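Local coordinates for putative S41 protease (Bacteroides fragilis NCTC 9343, PDB 3K50), which is of unproven function but probably hydrolyses peptide bonds as a serine peptidase of family S41, at residues L192-F197 / D210-A215; R217-Q220 / E226-L229; D230-T235 / L380-T385; L244-L249 / E306-C311. All blocks are in the same frame, centred on the assembly; numbering follows the deposited sequence.

Contact 1: residues L192-F197 / D210-A215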
loop_
_atom_site.group_PDB
_atom_site.type_symbol
_atom_site.label_atom_id
_atom_site.label_comp_id
_atom_site.label_asym_id
_atom_site.label_seq_id
_atom_site.Cartn_x
_atom_site.Cartn_y
_atom_site.Cartn_z
ATOM N N LEU A 192 3.576 -11.484 7.334
ATOM C CA LEU A 192 3.888 -11.023 6.003
ATOM C C LEU A 192 3.649 -9.537 5.823
ATOM O O LEU A 192 2.530 -9.071 5.947
ATOM C CB LEU A 192 3.035 -11.779 4.972
ATOM C CG LEU A 192 3.159 -11.458 3.475
ATOM C CD1 LEU A 192 4.517 -11.922 2.946
ATOM C CD2 LEU A 192 2.070 -12.121 2.714
HETATM N N MSE A 193 4.719 -8.832 5.466
HETATM C CA MSE A 193 4.673 -7.425 5.074
HETATM C C MSE A 193 4.612 -7.406 3.522
HETATM O O MSE A 193 5.626 -7.587 2.866
HETATM C CB MSE A 193 5.869 -6.673 5.643
HETATM C CG MSE A 193 5.692 -5.208 5.712
HETATM SE SE MSE A 193 5.298 -4.182 4.079
HETATM C CE MSE A 193 4.969 -2.479 4.998
ATOM N N TYR A 194 3.389 -7.243 2.981
ATOM C CA TYR A 194 3.095 -7.304 1.540
ATOM C C TYR A 194 2.706 -5.913 1.116
ATOM O O TYR A 194 1.654 -5.416 1.516
ATOM C CB TYR A 194 1.940 -8.268 1.269
ATOM C CG TYR A 194 1.582 -8.462 -0.208
ATOM C CD1 TYR A 194 2.431 -9.104 -1.050
ATOM C CD2 TYR A 194 0.340 -8.086 -0.702
ATOM C CE1 TYR A 194 2.085 -9.339 -2.425
ATOM C CE2 TYR A 194 -0.028 -8.305 -2.043
ATOM C CZ TYR A 194 0.836 -8.936 -2.888
ATOM O OH TYR A 194 0.482 -9.166 -4.194
ATOM N N ASN A 195 3.530 -5.278 0.296
ATOM C CA ASN A 195 3.371 -3.814 0.118
ATOM C C ASN A 195 2.694 -3.306 -1.139
ATOM O O ASN A 195 2.442 -2.131 -1.230
ATOM C CB ASN A 195 4.753 -3.134 0.270
ATOM C CG ASN A 195 4.658 -1.716 0.840
ATOM O OD1 ASN A 195 3.927 -1.481 1.778
ATOM N ND2 ASN A 195 5.362 -0.780 0.237
ATOM N N GLU A 196 2.386 -4.188 -2.085
ATOM C CA GLU A 196 1.800 -3.766 -3.328
ATOM C C GLU A 196 1.211 -4.966 -4.030
ATOM O O GLU A 196 1.840 -6.010 -4.091
ATOM C CB GLU A 196 2.875 -3.120 -4.230
ATOM C CG GLU A 196 2.311 -2.459 -5.386
ATOM C CD GLU A 196 3.348 -1.935 -6.371
ATOM O OE1 GLU A 196 4.554 -2.228 -6.240
ATOM O OE2 GLU A 196 2.916 -1.232 -7.302
ATOM N N PHE A 197 -0.030 -4.828 -4.512
ATOM C CA PHE A 197 -0.662 -5.895 -5.282
ATOM C C PHE A 197 -0.176 -5.783 -6.736
ATOM O O PHE A 197 -0.859 -5.232 -7.618
ATOM C CB PHE A 197 -2.197 -5.810 -5.168
ATOM C CG PHE A 197 -2.714 -6.143 -3.781
ATOM C CD1 PHE A 197 -2.637 -5.233 -2.777
ATOM C CD2 PHE A 197 -3.269 -7.378 -3.508
ATOM C CE1 PHE A 197 -3.078 -5.548 -1.500
ATOM C CE2 PHE A 197 -3.710 -7.698 -2.239
ATOM C CZ PHE A 197 -3.601 -6.778 -1.229
ATOM N N ASP A 210 4.809 -15.376 -7.758
ATOM C CA ASP A 210 5.566 -16.591 -7.405
ATOM C C ASP A 210 6.378 -16.397 -6.109
ATOM O O ASP A 210 6.563 -17.341 -5.363
ATOM C CB ASP A 210 6.391 -17.141 -8.602
ATOM C CG ASP A 210 5.480 -17.811 -9.659
ATOM O OD1 ASP A 210 4.382 -18.252 -9.273
ATOM O OD2 ASP A 210 5.822 -17.899 -10.858
ATOM N N ASP A 211 6.888 -15.196 -5.867
ATOM C CA ASP A 211 7.521 -14.876 -4.578
ATOM C C ASP A 211 6.475 -15.064 -3.472
ATOM O O ASP A 211 6.780 -15.566 -2.398
ATOM C CB ASP A 211 7.971 -13.411 -4.505
ATOM C CG ASP A 211 9.140 -13.112 -5.369
ATOM O OD1 ASP A 211 9.907 -14.055 -5.670
ATOM O OD2 ASP A 211 9.319 -11.922 -5.737
ATOM N N LEU A 212 5.266 -14.560 -3.707
ATOM C CA LEU A 212 4.173 -14.707 -2.701
ATOM C C LEU A 212 3.845 -16.192 -2.442
ATOM O O LEU A 212 3.715 -16.618 -1.293
ATOM C CB LEU A 212 2.911 -13.927 -3.120
ATOM C CG LEU A 212 1.701 -13.836 -2.200
ATOM C CD1 LEU A 212 2.044 -13.037 -0.945
ATOM C CD2 LEU A 212 0.503 -13.169 -2.889
ATOM N N ARG A 213 3.748 -16.986 -3.505
ATOM C CA ARG A 213 3.505 -18.401 -3.381
ATOM C C ARG A 213 4.583 -19.046 -2.571
ATOM O O ARG A 213 4.317 -19.964 -1.784
ATOM C CB ARG A 213 3.463 -19.098 -4.742
ATOM C CG ARG A 213 2.204 -18.785 -5.536
ATOM C CD ARG A 213 2.186 -19.445 -6.878
ATOM N NE ARG A 213 0.905 -19.131 -7.581
ATOM C CZ ARG A 213 0.734 -18.228 -8.573
ATOM N NH1 ARG A 213 1.730 -17.505 -9.058
ATOM N NH2 ARG A 213 -0.475 -18.018 -9.092
ATOM N N ARG A 214 5.810 -18.612 -2.799
ATOM C CA ARG A 214 6.946 -19.234 -2.137
ATOM C C ARG A 214 6.888 -19.018 -0.639
ATOM O O ARG A 214 7.232 -19.919 0.100
ATOM C CB ARG A 214 8.248 -18.694 -2.721
ATOM C CG ARG A 214 9.506 -19.406 -2.194
ATOM C CD ARG A 214 10.693 -19.370 -3.157
ATOM N NE ARG A 214 10.928 -18.049 -3.741
ATOM C CZ ARG A 214 10.526 -17.629 -4.951
ATOM N NH1 ARG A 214 9.847 -18.396 -5.825
ATOM N NH2 ARG A 214 10.821 -16.395 -5.302
ATOM N N ALA A 215 6.502 -17.812 -0.227
ATOM C CA ALA A 215 6.311 -17.441 1.154
ATOM C C ALA A 215 5.219 -18.350 1.782
ATOM O O ALA A 215 5.397 -18.896 2.880
ATOM C CB ALA A 215 5.872 -15.933 1.228
#
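L212 lays its CD1 methyl against two side chains that project from the same face of strand 187-194, overlapping L192 and the ring of Y194 at once. CD1 of L212 lies 3.8 Å from CD2 of L192 and 4.0 Å from CD1 of Y194, while the other methyl, CD2, comes within 4.2 Å of CE1 of Y194. With CG anti to the backbone N (chi1 -175°), L212 brings its methyls to the strand and crosses both side chains at about a right angle. A turn further along the helix, CB of A215 approaches CD1 of L192 to 4.6 Å, a looser flank to the same patch. On the side of Y194 turned from the helix lies F197: CE2 of Y194 stands 3.6 Å above the centre of the F197 ring, edge over face, and C241 touches both rings. The polar side chains of the helix turn elsewhere. NH1 of R213 reaches OD1 of D210 at 2.8 Å in a salt bridge, coming from above the carboxylate plane, and its NH2 is bonded to the carbonyl O of L281. No hydrogen bond crosses between 192-197 and 210-215. Their junction is apolar and buried, the packing of a helix on its sheet within the beta-alpha-beta crossover that runs from strand 187-194 through helix 207-221 to strand 226-230.

Contact 2: residues R217-Q220 / E226-L229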
loop_
_atom_site.group_PDB
_atom_site.type_symbol
_atom_site.label_atom_id
_atom_site.label_comp_id
_atom_site.label_asym_id
_atom_site.label_seq_id
_atom_site.Cartn_x
_atom_site.Cartn_y
_atom_site.Cartn_z
ATOM N N ARG A 217 4.186 -21.369 0.759
ATOM C CA ARG A 217 4.717 -22.693 0.869
ATOM C C ARG A 217 5.573 -22.816 2.164
ATOM O O ARG A 217 5.453 -23.797 2.882
ATOM C CB ARG A 217 5.579 -23.003 -0.350
ATOM C CG ARG A 217 6.122 -24.468 -0.401
ATOM C CD ARG A 217 7.323 -24.573 -1.356
ATOM N NE ARG A 217 8.365 -23.626 -0.953
ATOM C CZ ARG A 217 9.552 -23.479 -1.534
ATOM N NH1 ARG A 217 9.911 -24.250 -2.557
ATOM N NH2 ARG A 217 10.397 -22.563 -1.051
ATOM N N ASP A 218 6.424 -21.827 2.436
ATOM C CA ASP A 218 7.273 -21.797 3.639
ATOM C C ASP A 218 6.400 -21.705 4.895
ATOM O O ASP A 218 6.663 -22.386 5.890
ATOM C CB ASP A 218 8.271 -20.631 3.591
ATOM C CG ASP A 218 9.381 -20.815 2.535
ATOM O OD1 ASP A 218 9.503 -21.932 1.941
ATOM O OD2 ASP A 218 10.120 -19.827 2.310
ATOM N N PHE A 219 5.317 -20.932 4.822
ATOM C CA PHE A 219 4.405 -20.876 5.954
ATOM C C PHE A 219 3.781 -22.228 6.257
ATOM O O PHE A 219 3.699 -22.593 7.408
ATOM C CB PHE A 219 3.303 -19.862 5.761
ATOM C CG PHE A 219 3.773 -18.423 5.830
ATOM C CD1 PHE A 219 4.676 -18.001 6.803
ATOM C CD2 PHE A 219 3.270 -17.497 4.961
ATOM C CE1 PHE A 219 5.073 -16.689 6.867
ATOM C CE2 PHE A 219 3.674 -16.158 5.021
ATOM C CZ PHE A 219 4.583 -15.770 5.953
ATOM N N GLN A 220 3.327 -22.947 5.226
ATOM C CA GLN A 220 2.704 -24.252 5.437
ATOM C C GLN A 220 3.745 -25.255 6.001
ATOM O O GLN A 220 3.470 -25.982 6.936
ATOM C CB GLN A 220 2.125 -24.771 4.131
ATOM C CG GLN A 220 1.386 -26.091 4.260
ATOM C CD GLN A 220 1.199 -26.749 2.922
ATOM O OE1 GLN A 220 2.128 -26.784 2.095
ATOM N NE2 GLN A 220 -0.008 -27.287 2.686
ATOM N N GLU A 226 -1.700 -19.148 12.809
ATOM C CA GLU A 226 -2.214 -17.781 13.003
ATOM C C GLU A 226 -1.487 -16.926 11.960
ATOM O O GLU A 226 -0.437 -17.319 11.467
ATOM C CB GLU A 226 -1.983 -17.203 14.415
ATOM C CG GLU A 226 -2.678 -17.921 15.556
ATOM C CD GLU A 226 -4.187 -17.753 15.686
ATOM O OE1 GLU A 226 -4.824 -16.804 15.166
ATOM O OE2 GLU A 226 -4.746 -18.563 16.435
ATOM N N PHE A 227 -2.025 -15.750 11.647
ATOM C CA PHE A 227 -1.432 -14.925 10.575
ATOM C C PHE A 227 -1.638 -13.397 10.763
ATOM O O PHE A 227 -2.727 -12.894 11.069
ATOM C CB PHE A 227 -1.975 -15.401 9.220
ATOM C CG PHE A 227 -1.116 -15.045 8.034
ATOM C CD1 PHE A 227 -1.131 -13.766 7.486
ATOM C CD2 PHE A 227 -0.341 -16.005 7.419
ATOM C CE1 PHE A 227 -0.345 -13.444 6.396
ATOM C CE2 PHE A 227 0.427 -15.699 6.323
ATOM C CZ PHE A 227 0.451 -14.429 5.811
ATOM N N VAL A 228 -0.541 -12.668 10.587
ATOM C CA VAL A 228 -0.540 -11.219 10.623
ATOM C C VAL A 228 -0.118 -10.731 9.219
ATOM O O VAL A 228 1.031 -10.930 8.804
ATOM C CB VAL A 228 0.417 -10.682 11.663
ATOM C CG1 VAL A 228 0.422 -9.161 11.640
ATOM C CG2 VAL A 228 0.050 -11.221 13.045
ATOM N N LEU A 229 -1.072 -10.182 8.477
ATOM C CA LEU A 229 -0.838 -9.614 7.145
ATOM C C LEU A 229 -0.676 -8.072 7.290
ATOM O O LEU A 229 -1.639 -7.364 7.588
ATOM C CB LEU A 229 -2.009 -9.965 6.237
ATOM C CG LEU A 229 -2.058 -9.417 4.808
ATOM C CD1 LEU A 229 -1.025 -10.026 3.933
ATOM C CD2 LEU A 229 -3.512 -9.659 4.206
#
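This is an aromatic pair, F219 with F227, buried where the last turns of helix 207-221 lie over the start of strand 226-230. The rings form an offset edge-to-face stack: the edge of F227 is directed at the face of F219, the planes stand at 82° and the centroids are 5.2 Å apart. One corner of F227 does most of the touching. Its CE2 lies 3.5 Å from CE2 of F219 and 3.6 Å from CD2 of F219, and its CZ is 3.7 Å from that same CE2 of F219. F227 gets there from a strand position whose CB does not aim at the helix; CG anti to the backbone N (chi1 -158°) swings the ring across to it. F219, by contrast, already leaves the helix on the side of the strand. Both rings belong to a larger aromatic and aliphatic cluster: F219 also stacks with F179 of strand 176-184, while F227 meets the ring of F216 and packs on L192 and L249. Along the solvent side of the helix, NH2 of R217 makes a salt bridge of 3.2 Å to OD1 of D218, apart from the aromatic cluster. Packing of this kind, helix against the strand that follows it after a short connection, closes the second half of a beta-alpha-beta crossover in the ClpP/crotonase-like core of the S41 peptidases.

Contact 3: residues D230-T235 / L380-T385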
loop_
_atom_site.group_PDB
_atom_site.type_symbol
_atom_site.label_atom_id
_atom_site.label_comp_id
_atom_site.label_asym_id
_atom_site.label_seq_id
_atom_site.Cartn_x
_atom_site.Cartn_y
_atom_site.Cartn_z
ATOM N N ASP A 230 0.547 -7.579 7.069
ATOM C CA ASP A 230 0.886 -6.180 7.259
ATOM C C ASP A 230 0.704 -5.422 5.927
ATOM O O ASP A 230 1.520 -5.516 5.020
ATOM C CB ASP A 230 2.328 -6.122 7.834
ATOM C CG ASP A 230 2.733 -4.758 8.308
ATOM O OD1 ASP A 230 2.059 -3.767 7.972
ATOM O OD2 ASP A 230 3.737 -4.668 9.062
ATOM N N LEU A 231 -0.431 -4.719 5.800
ATOM C CA LEU A 231 -0.770 -3.921 4.630
ATOM C C LEU A 231 -0.688 -2.419 4.951
ATOM O O LEU A 231 -1.261 -1.562 4.287
ATOM C CB LEU A 231 -2.194 -4.264 4.227
ATOM C CG LEU A 231 -2.508 -5.701 3.859
ATOM C CD1 LEU A 231 -4.027 -5.888 3.429
ATOM C CD2 LEU A 231 -1.540 -6.210 2.770
ATOM N N ARG A 232 0.051 -2.066 5.973
ATOM C CA ARG A 232 -0.010 -0.686 6.426
ATOM C C ARG A 232 0.305 0.425 5.427
ATOM O O ARG A 232 -0.201 1.546 5.602
ATOM C CB ARG A 232 0.839 -0.486 7.701
ATOM C CG ARG A 232 2.323 -0.379 7.480
ATOM C CD ARG A 232 3.016 -0.226 8.816
ATOM N NE ARG A 232 3.112 -1.493 9.523
ATOM C CZ ARG A 232 3.548 -1.657 10.776
ATOM N NH1 ARG A 232 3.847 -0.611 11.552
ATOM N NH2 ARG A 232 3.616 -2.896 11.280
ATOM N N TYR A 233 1.180 0.161 4.470
ATOM C CA TYR A 233 1.559 1.138 3.503
ATOM C C TYR A 233 1.173 0.671 2.121
ATOM O O TYR A 233 1.647 1.233 1.146
ATOM C CB TYR A 233 3.103 1.408 3.540
ATOM C CG TYR A 233 3.655 1.870 4.835
ATOM C CD1 TYR A 233 2.946 2.786 5.640
ATOM C CD2 TYR A 233 4.972 1.499 5.244
ATOM C CE1 TYR A 233 3.444 3.167 6.826
ATOM C CE2 TYR A 233 5.494 1.954 6.433
ATOM C CZ TYR A 233 4.721 2.781 7.214
ATOM O OH TYR A 233 5.210 3.196 8.437
ATOM N N ASN A 234 0.274 -0.298 2.030
ATOM C CA ASN A 234 -0.145 -0.871 0.741
ATOM C C ASN A 234 -1.280 -0.070 0.056
ATOM O O ASN A 234 -2.438 -0.086 0.484
ATOM C CB ASN A 234 -0.548 -2.324 0.956
ATOM C CG ASN A 234 -0.690 -3.086 -0.350
ATOM O OD1 ASN A 234 -1.250 -2.560 -1.319
ATOM N ND2 ASN A 234 -0.232 -4.354 -0.363
ATOM N N THR A 235 -0.931 0.637 -1.024
ATOM C CA THR A 235 -1.855 1.560 -1.701
ATOM C C THR A 235 -2.699 0.857 -2.783
ATOM O O THR A 235 -3.465 1.497 -3.518
ATOM C CB THR A 235 -1.089 2.752 -2.319
ATOM O OG1 THR A 235 -0.325 2.295 -3.426
ATOM C CG2 THR A 235 -0.169 3.460 -1.302
ATOM N N LEU A 380 9.890 0.107 15.181
ATOM C CA LEU A 380 10.981 -0.836 14.982
ATOM C C LEU A 380 10.882 -1.549 13.663
ATOM O O LEU A 380 9.837 -1.472 13.023
ATOM C CB LEU A 380 10.930 -1.894 16.100
ATOM C CG LEU A 380 11.282 -1.463 17.510
ATOM C CD1 LEU A 380 10.838 -2.489 18.510
ATOM C CD2 LEU A 380 12.827 -1.126 17.607
ATOM N N PRO A 381 11.991 -2.221 13.227
ATOM C CA PRO A 381 11.913 -2.964 12.000
ATOM C C PRO A 381 10.737 -3.911 11.913
ATOM O O PRO A 381 10.343 -4.508 12.908
ATOM C CB PRO A 381 13.206 -3.789 11.998
ATOM C CG PRO A 381 14.205 -2.810 12.714
ATOM C CD PRO A 381 13.376 -2.212 13.783
ATOM N N PHE A 382 10.230 -4.075 10.702
ATOM C CA PHE A 382 9.117 -4.999 10.500
ATOM C C PHE A 382 9.465 -6.436 10.896
ATOM O O PHE A 382 10.554 -6.948 10.620
ATOM C CB PHE A 382 8.689 -4.980 9.053
ATOM C CG PHE A 382 8.232 -3.635 8.564
ATOM C CD1 PHE A 382 7.042 -3.080 9.031
ATOM C CD2 PHE A 382 8.907 -2.995 7.548
ATOM C CE1 PHE A 382 6.607 -1.876 8.533
ATOM C CE2 PHE A 382 8.485 -1.816 7.061
ATOM C CZ PHE A 382 7.305 -1.257 7.536
ATOM N N GLY A 383 8.535 -7.092 11.566
ATOM C CA GLY A 383 8.753 -8.456 12.012
ATOM C C GLY A 383 9.448 -8.560 13.376
ATOM O O GLY A 383 9.476 -9.644 13.944
ATOM N N ASN A 384 9.976 -7.467 13.929
ATOM C CA ASN A 384 10.497 -7.472 15.305
ATOM C C ASN A 384 9.238 -7.574 16.147
ATOM O O ASN A 384 8.343 -6.789 15.963
ATOM C CB ASN A 384 11.296 -6.188 15.574
ATOM C CG ASN A 384 11.858 -6.094 16.983
ATOM O OD1 ASN A 384 11.158 -6.314 17.977
ATOM N ND2 ASN A 384 13.113 -5.646 17.079
ATOM N N THR A 385 9.134 -8.547 17.063
ATOM C CA THR A 385 7.887 -8.767 17.804
ATOM C C THR A 385 7.504 -7.650 18.763
ATOM O O THR A 385 6.349 -7.578 19.245
ATOM C CB THR A 385 7.896 -10.112 18.569
ATOM O OG1 THR A 385 9.000 -10.136 19.449
ATOM C CG2 THR A 385 8.000 -11.349 17.585
#
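F382, in the type II turn P381-N384, sets the edge of its ring against R232 and Y233 of the type I turn L231-N234, with D230 alongside; the loop before helix 388-398 thus meets the loop after strand 226-230. Here CE1 of F382 sits 3.6 Å above the guanidinium plane of R232, offset toward its rim, with the two planes 76° apart. The same CE1 is 3.7 Å from NE of R232, and on the neighbouring corners CD1 of F382 lies 3.7 Å from OD2 of D230 and CZ of F382 lies 3.8 Å from CE2 of Y233. No hydrogen bond crosses. D230 helps fix the guanidinium, gripped side-on by two of its nitrogens. R232 curls back toward that carboxylate because its CG lies between the backbone N and the carbonyl carbon and the chain bends at chi3 (77°). CG of R232 in turn covers the centre of the Y233 ring. Further out, NH1 of R232 has salt bridges to E372 and E387, Y191 OH bonds to OD2 of D230, and the hydroxyl of Y233 is bonded to E372 and R110. A bound glycerol lies about 4 Å from the Y233 side chain. Of the two grips on D230, NE of R232 meets the syn lone pair of OD1 at 2.9 Å, nearly straight at 172°, whereas NH2 of R232 reaches OD2 at 2.8 Å from well out of the carboxylate plane.

Contact 4: residues L244-L249 / E306-C311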
loop_
_atom_site.group_PDB
_atom_site.type_symbol
_atom_site.label_atom_id
_atom_site.label_comp_id
_atom_site.label_asym_id
_atom_site.label_seq_id
_atom_site.Cartn_x
_atom_site.Cartn_y
_atom_site.Cartn_z
ATOM N N LEU A 244 -5.461 -14.178 -5.484
ATOM C CA LEU A 244 -4.430 -15.176 -5.124
ATOM C C LEU A 244 -4.179 -15.217 -3.590
ATOM O O LEU A 244 -4.288 -16.273 -2.955
ATOM C CB LEU A 244 -3.112 -14.888 -5.871
ATOM C CG LEU A 244 -1.878 -15.746 -5.487
ATOM C CD1 LEU A 244 -2.133 -17.235 -5.685
ATOM C CD2 LEU A 244 -0.613 -15.335 -6.191
ATOM N N LEU A 245 -3.928 -14.037 -3.016
ATOM C CA LEU A 245 -3.689 -13.858 -1.581
ATOM C C LEU A 245 -4.865 -14.425 -0.741
ATOM O O LEU A 245 -4.695 -15.212 0.208
ATOM C CB LEU A 245 -3.467 -12.368 -1.288
ATOM C CG LEU A 245 -3.138 -12.003 0.155
ATOM C CD1 LEU A 245 -1.858 -12.796 0.711
ATOM C CD2 LEU A 245 -3.009 -10.481 0.335
ATOM N N CYS A 246 -6.079 -14.026 -1.078
ATOM C CA CYS A 246 -7.235 -14.543 -0.368
ATOM C C CYS A 246 -7.383 -16.018 -0.438
ATOM O O CYS A 246 -7.745 -16.648 0.550
ATOM C CB CYS A 246 -8.506 -13.943 -0.946
ATOM S SG CYS A 246 -8.694 -12.158 -0.557
ATOM N N THR A 247 -7.128 -16.581 -1.628
ATOM C CA THR A 247 -7.302 -17.998 -1.852
ATOM C C THR A 247 -6.358 -18.760 -0.910
ATOM O O THR A 247 -6.704 -19.796 -0.364
ATOM C CB THR A 247 -7.119 -18.314 -3.380
ATOM O OG1 THR A 247 -8.257 -17.786 -4.126
ATOM C CG2 THR A 247 -6.950 -19.848 -3.663
HETATM N N MSE A 248 -5.172 -18.203 -0.685
HETATM C CA MSE A 248 -4.171 -18.895 0.108
HETATM C C MSE A 248 -4.338 -18.707 1.634
HETATM O O MSE A 248 -3.826 -19.525 2.409
HETATM C CB MSE A 248 -2.766 -18.532 -0.384
HETATM C CG MSE A 248 -2.399 -19.090 -1.770
HETATM SE SE MSE A 248 -0.568 -19.049 -2.342
HETATM C CE MSE A 248 -0.326 -17.203 -2.256
ATOM N N LEU A 249 -5.070 -17.689 2.073
ATOM C CA LEU A 249 -5.301 -17.466 3.517
ATOM C C LEU A 249 -6.540 -18.182 4.013
ATOM O O LEU A 249 -6.583 -18.606 5.149
ATOM C CB LEU A 249 -5.477 -15.969 3.821
ATOM C CG LEU A 249 -4.299 -15.035 3.640
ATOM C CD1 LEU A 249 -4.659 -13.536 3.550
ATOM C CD2 LEU A 249 -3.336 -15.306 4.880
ATOM N N GLU A 306 -8.044 -3.037 0.573
ATOM C CA GLU A 306 -9.354 -2.950 1.243
ATOM C C GLU A 306 -10.310 -4.021 0.754
ATOM O O GLU A 306 -11.168 -4.501 1.510
ATOM C CB GLU A 306 -9.941 -1.580 1.050
ATOM C CG GLU A 306 -9.159 -0.472 1.756
ATOM C CD GLU A 306 -9.700 0.905 1.469
ATOM O OE1 GLU A 306 -9.393 1.459 0.369
ATOM O OE2 GLU A 306 -10.402 1.448 2.357
HETATM N N MSE A 307 -10.151 -4.400 -0.495
HETATM C CA MSE A 307 -10.925 -5.514 -1.095
HETATM C C MSE A 307 -10.655 -6.825 -0.383
HETATM O O MSE A 307 -11.568 -7.618 -0.179
HETATM C CB MSE A 307 -10.586 -5.623 -2.580
HETATM C CG MSE A 307 -11.229 -6.807 -3.383
HETATM SE SE MSE A 307 -10.487 -8.628 -3.025
HETATM C CE MSE A 307 -10.798 -9.689 -4.819
ATOM N N VAL A 308 -9.414 -7.038 0.032
ATOM C CA VAL A 308 -9.059 -8.230 0.740
ATOM C C VAL A 308 -9.782 -8.278 2.052
ATOM O O VAL A 308 -10.326 -9.313 2.459
ATOM C CB VAL A 308 -7.516 -8.306 0.994
ATOM C CG1 VAL A 308 -7.217 -9.432 1.975
ATOM C CG2 VAL A 308 -6.807 -8.457 -0.334
ATOM N N ILE A 309 -9.806 -7.169 2.735
ATOM C CA ILE A 309 -10.550 -7.094 3.991
ATOM C C ILE A 309 -12.038 -7.324 3.769
ATOM O O ILE A 309 -12.668 -8.135 4.453
ATOM C CB ILE A 309 -10.365 -5.717 4.723
ATOM C CG1 ILE A 309 -8.878 -5.513 5.111
ATOM C CG2 ILE A 309 -11.333 -5.602 5.902
ATOM C CD1 ILE A 309 -8.522 -4.014 5.506
ATOM N N ASN A 310 -12.616 -6.601 2.837
ATOM C CA ASN A 310 -14.054 -6.731 2.614
ATOM C C ASN A 310 -14.548 -8.159 2.233
ATOM O O ASN A 310 -15.626 -8.591 2.648
ATOM C CB ASN A 310 -14.478 -5.749 1.493
ATOM C CG ASN A 310 -15.983 -5.711 1.317
ATOM O OD1 ASN A 310 -16.701 -5.512 2.305
ATOM N ND2 ASN A 310 -16.479 -5.932 0.058
ATOM N N CYS A 311 -13.802 -8.789 1.322
ATOM C CA CYS A 311 -14.074 -10.094 0.750
ATOM C C CYS A 311 -13.744 -11.261 1.631
ATOM O O CYS A 311 -14.419 -12.294 1.556
ATOM C CB CYS A 311 -13.337 -10.212 -0.576
ATOM S SG CYS A 311 -14.106 -8.992 -1.761
#
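C246 and V308 make the close part of this helix pairing, their CA atoms only 6.7 Å apart. SG of C246 lies 4.0 Å from CG1 of V308 and 4.2 Å from both CG2 and CA of V308, so the sulfur rests against the valine's branches and its backbone together. These two small side chains let the helices come near one another. The torsion of C246, with SG beside the backbone N (chi1 -70°), carries the sulfur to the valine. Away from this point the fit slackens. CD2 of L245 comes no nearer than 4.4 Å to CG2 of V308, and the side chains of L249, selenomethionine M307 and C311 only flank the contact. The looser margins are not a solvent face, since every residue of both segments is buried; other parts of the chain fill in. L259 of strand 258-263 covers C246, M307 and C311 along one margin, while F197 lies against V308 and L245 along another. F216 of helix 207-221 packs on L245, M248 and L249, and L229 of strand 226-230 meets L245 and L249, which places helix 239-249 between helix 304-312, helix 207-221 and the central sheet.

From the N terminus, strand 187-194 runs into helix 207-221, and contact 1 closes that short loop. Contact 2 follows in series, closing the turn from the same helix into strand 226-230; the strands are neighbours, joined by L192 N to V228 O. The chain then enters D230-T235, where contact 3 opens a long loop that closes only at L380-T385, just before helix 388-398. Contact 4 is nested inside it, tying helix 239-249 to helix 304-312 without touching contact 3. F197 links contacts 1 and 4, and the packing of F227 and L229 on L249 links contacts 2 and 4. The hydrogen bond from N234 ND2 to Y194 O joins contacts 1 and 3.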